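Local coordinates for GMP reductase (Trypanosoma brucei brucei, PDB 6JIG), which probably catalyses the irreversible NADPH-dependent deamination of GMP to IMP, and also binds guanine nucleotides at its paired CBS domains, at residues Ala67-Ile72 with Ile443-Val448. The protein carries 1 engineered substitution. Residues are numbered along the deposited sequence; the frame is centred on the assembly and turned at random.
Sequences AREGGI and IVRQLV
A two-pronged Glu-Arg salt bridge on the outside of the TIM barrel ties the C-terminal end of helix 60-68 to helix 440-457. Glu69 sits just ahead of Gly70, whose positive phi turns the chain out of the helix in a Schellman motif, with Gly70 N bonded back to Ala67 O. From this helix end Glu69 reaches across and meets Arg445 at about a right angle. Each carboxylate oxygen takes one N-H: Arg445 NE gives to Glu69 OE1 at 3.3 Å, on the syn side but out of the carboxylate plane, while NH2 of Arg445 lies 3.1 Å from Glu69 OE2 in a bond that is weak because it is bent to 130°. With the carboxylate and guanidinium planes 57° apart, the pair cannot lie flat as a coplanar fork, so charge attraction probably counts for more here than well-aligned hydrogen bonds. A bend at chi2 (-66°) turns the Glu69 carboxylate toward the guanidinium of Arg445. Closer to the backbone, Glu69 CB rests 4.0 Å from Val444 CG1, a small apolar contact that accompanies the ion pair. Arg445 stays on the exposed flank; Val444 is buried and also touches Ile47, near the start of barrel strand 49-51. Val448, one turn on, packs against Ile49, while the chain leaving Gly71 enters the next barrel strand, 72-75.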
# COMPACT_ATOMS: atom_id res chain seq x y z
N ALA A 67 32.76 25.44 10.21
CA ALA A 67 33.83 26.07 10.98
C ALA A 67 33.27 26.91 12.12
O ALA A 67 33.85 26.95 13.22
CB ALA A 67 34.70 26.92 10.04
N ARG A 68 32.15 27.61 11.88
CA ARG A 68 31.56 28.41 12.94
C ARG A 68 31.08 27.56 14.10
O ARG A 68 31.11 28.02 15.25
CB ARG A 68 30.41 29.26 12.40
CG ARG A 68 30.91 30.42 11.56
CD ARG A 68 29.81 31.38 11.16
NE ARG A 68 30.41 32.53 10.47
CZ ARG A 68 29.80 33.29 9.57
NH1 ARG A 68 28.54 33.06 9.23
NH2 ARG A 68 30.45 34.31 9.03
N GLU A 69 30.64 26.33 13.83
CA GLU A 69 30.27 25.42 14.90
C GLU A 69 31.46 24.73 15.55
O GLU A 69 31.27 23.98 16.51
CB GLU A 69 29.28 24.35 14.39
CG GLU A 69 28.01 24.91 13.77
CD GLU A 69 27.13 25.63 14.78
OE1 GLU A 69 27.18 25.29 15.98
OE2 GLU A 69 26.38 26.54 14.36
N GLY A 70 32.67 24.93 15.05
CA GLY A 70 33.82 24.30 15.66
C GLY A 70 34.31 23.05 14.96
O GLY A 70 35.27 22.43 15.43
N GLY A 71 33.69 22.68 13.84
CA GLY A 71 34.14 21.60 12.97
C GLY A 71 34.82 22.15 11.73
O GLY A 71 35.48 23.20 11.78
N ILE A 72 34.62 21.48 10.60
CA ILE A 72 35.25 21.90 9.35
C ILE A 72 34.48 21.28 8.19
O ILE A 72 33.82 20.25 8.34
CB ILE A 72 36.75 21.52 9.32
CG1 ILE A 72 37.52 22.37 8.30
CG2 ILE A 72 36.96 20.01 9.01
CD1 ILE A 72 39.02 22.16 8.34
N ILE A 443 21.31 21.28 13.76
CA ILE A 443 21.50 19.85 13.52
C ILE A 443 22.85 19.39 14.05
O ILE A 443 22.96 18.35 14.72
CB ILE A 443 21.35 19.55 12.02
CG1 ILE A 443 19.88 19.60 11.62
CG2 ILE A 443 21.92 18.19 11.68
CD1 ILE A 443 19.69 19.84 10.16
N VAL A 444 23.91 20.18 13.78
CA VAL A 444 25.24 19.86 14.29
C VAL A 444 25.25 19.88 15.81
O VAL A 444 25.86 19.01 16.45
CB VAL A 444 26.28 20.84 13.70
CG1 VAL A 444 27.59 20.75 14.46
CG2 VAL A 444 26.52 20.55 12.22
N ARG A 445 24.58 20.87 16.41
CA ARG A 445 24.56 20.98 17.87
C ARG A 445 23.87 19.78 18.50
O ARG A 445 24.33 19.27 19.54
CB ARG A 445 23.89 22.29 18.30
CG ARG A 445 24.76 23.55 18.11
CD ARG A 445 23.95 24.85 18.36
NE ARG A 445 24.28 25.87 17.37
CZ ARG A 445 23.38 26.54 16.64
NH1 ARG A 445 22.08 26.30 16.79
NH2 ARG A 445 23.79 27.45 15.76
N GLN A 446 22.79 19.29 17.89
CA GLN A 446 22.12 18.10 18.40
C GLN A 446 23.00 16.86 18.26
O GLN A 446 23.02 16.01 19.17
CB GLN A 446 20.78 17.90 17.68
N LEU A 447 23.72 16.73 17.14
CA LEU A 447 24.63 15.59 16.97
C LEU A 447 25.72 15.61 18.04
O LEU A 447 26.06 14.56 18.62
CB LEU A 447 25.24 15.60 15.57
CG LEU A 447 24.26 15.45 14.42
CD1 LEU A 447 24.99 15.44 13.09
CD2 LEU A 447 23.43 14.17 14.61
N VAL A 448 26.30 16.78 18.30
CA VAL A 448 27.34 16.87 19.33
C VAL A 448 26.76 16.57 20.70
O VAL A 448 27.42 15.95 21.54
CB VAL A 448 28.01 18.26 19.29
CG1 VAL A 448 28.97 18.42 20.46
CG2 VAL A 448 28.74 18.45 17.95